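Local coordinates for protein exodeoxyribonuclease (Neisseria meningitidis, PDB 2JC5) that probably cleaves DNA at apurinic or apyrimidinic sites as a metal-dependent repair phosphodiesterase of the AP/ExoA family, at residues 147-152 against 218-223. Sequence-based numbering, arbitrary orientation.
Sequences CGDWNI and WRIDYQ. With BCN (bicine), chain C.
Gly148 and Tyr222 form an antiparallel hydrogen-bonded pair, Gly148 N to Tyr222 O 3.1 Å and Tyr222 N to Gly148 O 3.0 Å, joining the end of strand 143-147 to strand 217-225 inside one sheet of the DNase I-like fold. Past the paired residues, Trp150 N bonds to Ile220 O (2.9 Å), and Asn151 N adds a weak bond to the same oxygen. On one face Tyr222 turns its ring edge to the face of the Trp150 pyrrole ring, planes at 65°, with Tyr222 CD1 3.5 Å from Trp150 CD1; Tyr222 CB lies off-centre over the same ring. Helix 173-184 packs on Trp150 through Trp178 and Ile179. The other face carries Asp149, the predicted proton donor/acceptor, and Asp221, also predicted to matter for catalysis. Asp149 OD1 and Asp221 OD1 lie 4.2 Å apart; Asp149 OD2 is hydrogen-bonded to Asn8, Asp221 OD2 to Thr203 and His247. With CG1 between backbone N and carbonyl carbon (chi1 57°), Ile220 runs alongside Asp149 and brings CD1 to 3.7 Å from Asp149 OD1. Farther along, Asn151 and Trp218 border the bicine pocket; bicine C5 and C6 lie over one face of the Trp218 indole, nearer its six-membered ring. The tyrosine also pins the loop: Tyr222 OH donates to Ile152 O at 2.7 Å, tilted 33° from the carbonyl plane.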
ATOM      1  N   CYS A 147      -4.971   0.514   0.592  1.00  7.31           N
ATOM      2  CA  CYS A 147      -3.727  -0.140   0.927  1.00  7.75           C
ATOM      3  C   CYS A 147      -2.608   0.410   0.084  1.00  7.29           C
ATOM      4  O   CYS A 147      -2.776   0.611  -1.115  1.00  9.45           O
ATOM      5  CB  CYS A 147      -3.782  -1.620   0.595  1.00  9.22           C
ATOM      6  SG  CYS A 147      -4.819  -2.609   1.599  1.00 11.77           S
ATOM      7  N   GLY A 148      -1.431   0.563   0.674  1.00  7.05           N
ATOM      8  CA  GLY A 148      -0.262   0.612  -0.159  1.00  7.73           C
ATOM      9  C   GLY A 148       0.920   1.291   0.451  1.00  6.22           C
ATOM     10  O   GLY A 148       1.014   1.447   1.665  1.00  6.27           O
ATOM     11  N   ASP A 149       1.828   1.662  -0.439  1.00  5.81           N
ATOM     12  CA  ASP A 149       3.069   2.305  -0.081  1.00  4.73           C
ATOM     13  C   ASP A 149       2.872   3.777  -0.375  1.00  4.75           C
ATOM     14  O   ASP A 149       2.771   4.177  -1.533  1.00  5.50           O
ATOM     15  CB  ASP A 149       4.194   1.718  -0.912  1.00  5.39           C
ATOM     16  CG  ASP A 149       5.531   2.381  -0.685  1.00  6.12           C
ATOM     17  OD1 ASP A 149       5.636   3.334   0.115  1.00  7.61           O
ATOM     18  OD2 ASP A 149       6.518   1.930  -1.324  1.00  7.58           O
ATOM     19  N   TRP A 150       2.719   4.549   0.694  1.00  5.41           N
ATOM     20  CA  TRP A 150       2.417   5.970   0.606  1.00  6.24           C
ATOM     21  C   TRP A 150       3.682   6.806   0.615  1.00  5.82           C
ATOM     22  O   TRP A 150       3.607   8.013   0.404  1.00  6.77           O
ATOM     23  CB  TRP A 150       1.489   6.404   1.744  1.00  7.61           C
ATOM     24  CG  TRP A 150       0.103   5.807   1.675  1.00  7.86           C
ATOM     25  CD1 TRP A 150      -0.225   4.482   1.687  1.00  8.39           C
ATOM     26  CD2 TRP A 150      -1.133   6.519   1.601  1.00  6.93           C
ATOM     27  NE1 TRP A 150      -1.590   4.327   1.614  1.00  8.59           N
ATOM     28  CE2 TRP A 150      -2.172   5.566   1.584  1.00  7.15           C
ATOM     29  CE3 TRP A 150      -1.471   7.876   1.569  1.00  7.76           C
ATOM     30  CZ2 TRP A 150      -3.509   5.927   1.508  1.00  8.99           C
ATOM     31  CZ3 TRP A 150      -2.807   8.224   1.519  1.00  8.73           C
ATOM     32  CH2 TRP A 150      -3.796   7.258   1.477  1.00  8.49           C
ATOM     33  N   ASN A 151       4.826   6.188   0.901  1.00  5.41           N
ATOM     34  CA  ASN A 151       6.129   6.866   0.811  1.00  5.34           C
ATOM     35  C   ASN A 151       6.230   8.093   1.717  1.00  6.33           C
ATOM     36  O   ASN A 151       7.058   8.979   1.498  1.00  7.31           O
ATOM     37  CB  ASN A 151       6.466   7.193  -0.658  1.00  4.51           C
ATOM     38  CG  ASN A 151       7.265   6.105  -1.348  1.00  6.81           C
ATOM     39  OD1 ASN A 151       6.982   5.733  -2.497  1.00 11.20           O
ATOM     40  ND2 ASN A 151       8.265   5.605  -0.673  1.00  5.82           N
ATOM     41  N   ILE A 152       5.453   8.087   2.804  1.00  4.94           N
ATOM     42  CA  ILE A 152       5.500   9.172   3.798  1.00  6.04           C
ATOM     43  C   ILE A 152       5.359   8.540   5.184  1.00  5.61           C
ATOM     44  O   ILE A 152       4.449   7.748   5.392  1.00  6.25           O
ATOM     45  CB  ILE A 152       4.369  10.188   3.614  1.00  6.80           C
ATOM     46  CG1 ILE A 152       4.434  10.850   2.233  1.00  7.88           C
ATOM     47  CG2 ILE A 152       4.432  11.252   4.704  1.00  6.70           C
ATOM     48  CD1 ILE A 152       3.142  11.576   1.873  1.00  8.50           C
ATOM     49  N   TRP A 218      11.237   2.568   8.544  1.00  5.27           N
ATOM     50  CA  TRP A 218      10.230   3.581   8.368  1.00  4.79           C
ATOM     51  C   TRP A 218       8.888   2.894   8.209  1.00  4.95           C
ATOM     52  O   TRP A 218       8.804   1.862   7.542  1.00  5.38           O
ATOM     53  CB  TRP A 218      10.445   4.371   7.072  1.00  6.39           C
ATOM     54  CG  TRP A 218      11.732   5.109   6.885  1.00  7.20           C
ATOM     55  CD1 TRP A 218      13.010   4.621   6.986  1.00  7.50           C
ATOM     56  CD2 TRP A 218      11.853   6.460   6.431  1.00  6.77           C
ATOM     57  NE1 TRP A 218      13.913   5.611   6.680  1.00  8.12           N
ATOM     58  CE2 TRP A 218      13.231   6.743   6.322  1.00  7.09           C
ATOM     59  CE3 TRP A 218      10.924   7.470   6.128  1.00  7.12           C
ATOM     60  CZ2 TRP A 218      13.702   7.989   5.922  1.00  8.01           C
ATOM     61  CZ3 TRP A 218      11.391   8.692   5.707  1.00  7.27           C
ATOM     62  CH2 TRP A 218      12.767   8.951   5.622  1.00  7.70           C
ATOM     63  N   ARG A 219       7.832   3.485   8.766  1.00  4.88           N
ATOM     64  CA  ARG A 219       6.477   3.021   8.496  1.00  4.87           C
ATOM     65  C   ARG A 219       5.899   3.889   7.373  1.00  5.47           C
ATOM     66  O   ARG A 219       5.420   5.012   7.599  1.00  6.38           O
ATOM     67  CB  ARG A 219       5.596   3.096   9.740  1.00  5.71           C
ATOM     68  CG  ARG A 219       4.235   2.451   9.512  1.00  6.07           C
ATOM     69  CD  ARG A 219       3.450   2.402  10.776  1.00  6.38           C
ATOM     70  NE  ARG A 219       2.987   3.719  11.175  1.00  5.77           N
ATOM     71  CZ  ARG A 219       1.785   4.213  10.902  1.00  6.91           C
ATOM     72  NH1 ARG A 219       0.890   3.492  10.213  1.00  6.49           N
ATOM     73  NH2 ARG A 219       1.480   5.430  11.333  1.00  7.28           N
ATOM     74  N   ILE A 220       6.007   3.387   6.147  1.00  4.83           N
ATOM     75  CA  ILE A 220       5.523   4.099   4.964  1.00  5.17           C
ATOM     76  C   ILE A 220       4.394   3.362   4.232  1.00  4.97           C
ATOM     77  O   ILE A 220       3.855   3.893   3.262  1.00  5.33           O
ATOM     78  CB  ILE A 220       6.674   4.471   4.006  1.00  5.07           C
ATOM     79  CG1 ILE A 220       7.449   3.223   3.570  1.00  5.65           C
ATOM     80  CG2 ILE A 220       7.586   5.515   4.656  1.00  6.80           C
ATOM     81  CD1 ILE A 220       8.499   3.493   2.468  1.00  6.71           C
ATOM     82  N   ASP A 221       4.049   2.159   4.700  1.00  5.13           N
ATOM     83  CA  ASP A 221       2.944   1.374   4.162  1.00  4.58           C
ATOM     84  C   ASP A 221       1.788   1.488   5.131  1.00  4.51           C
ATOM     85  O   ASP A 221       1.992   1.465   6.350  1.00  6.37           O
ATOM     86  CB  ASP A 221       3.372  -0.074   3.990  1.00  7.49           C
ATOM     87  CG  ASP A 221       4.524  -0.217   3.005  1.00  7.29           C
ATOM     88  OD1 ASP A 221       4.257  -0.310   1.777  1.00  9.72           O
ATOM     89  OD2 ASP A 221       5.703  -0.235   3.436  1.00  7.55           O
ATOM     90  N   TYR A 222       0.590   1.637   4.589  1.00  5.53           N
ATOM     91  CA  TYR A 222      -0.610   1.891   5.387  1.00  5.91           C
ATOM     92  C   TYR A 222      -1.794   1.102   4.878  1.00  5.35           C
ATOM     93  O   TYR A 222      -1.868   0.754   3.700  1.00  7.35           O
ATOM     94  CB  TYR A 222      -1.057   3.355   5.293  1.00  7.59           C
ATOM     95  CG  TYR A 222      -0.122   4.411   5.778  1.00  7.49           C
ATOM     96  CD1 TYR A 222       0.966   4.812   5.011  1.00  7.46           C
ATOM     97  CD2 TYR A 222      -0.339   5.060   6.983  1.00  7.71           C
ATOM     98  CE1 TYR A 222       1.816   5.787   5.453  1.00  7.85           C
ATOM     99  CE2 TYR A 222       0.505   6.051   7.416  1.00  7.61           C
ATOM    100  CZ  TYR A 222       1.579   6.422   6.639  1.00  6.75           C
ATOM    101  OH  TYR A 222       2.404   7.440   7.077  1.00  8.80           O
ATOM    102  N   GLN A 223      -2.760   0.907   5.764  1.00  5.27           N
ATOM    103  CA  GLN A 223      -4.156   0.674   5.377  1.00  6.03           C
ATOM    104  C   GLN A 223      -4.959   1.842   5.924  1.00  5.65           C
ATOM    105  O   GLN A 223      -5.084   1.989   7.131  1.00  7.32           O
ATOM    106  CB  GLN A 223      -4.645  -0.681   5.909  1.00  5.88           C
ATOM    107  CG  GLN A 223      -3.904  -1.853   5.264  1.00  6.91           C
ATOM    108  CD  GLN A 223      -4.567  -3.232   5.420  1.00  4.99           C
ATOM    109  OE1 GLN A 223      -5.767  -3.370   5.673  1.00  6.96           O
ATOM    110  NE2 GLN A 223      -3.767  -4.263   5.235  1.00  6.38           N
TER
HETATM  111  N1  BCN C1261      11.734   7.001   0.680  1.00 12.37           N
HETATM  112  C1  BCN C1261      10.528   7.803   0.369  1.00 10.47           C
HETATM  113  C2  BCN C1261      10.694   8.657  -0.865  1.00  9.80           C
HETATM  114  O21 BCN C1261       9.685   9.299  -1.277  1.00  8.85           O
HETATM  115  O22 BCN C1261      11.802   8.691  -1.426  1.00 10.84           O
HETATM  116  C3  BCN C1261      11.550   5.561   0.443  1.00 16.83           C
HETATM  117  C4  BCN C1261      11.954   5.238  -0.982  1.00 17.19           C
HETATM  118  O4  BCN C1261      13.282   5.717  -1.309  1.00 16.74           O
HETATM  119  C5  BCN C1261      12.200   7.254   2.089  1.00 14.99           C
HETATM  120  C6  BCN C1261      13.710   7.087   2.197  1.00 13.65           C
HETATM  121  O6  BCN C1261      14.390   7.619   1.058  1.00 19.68           O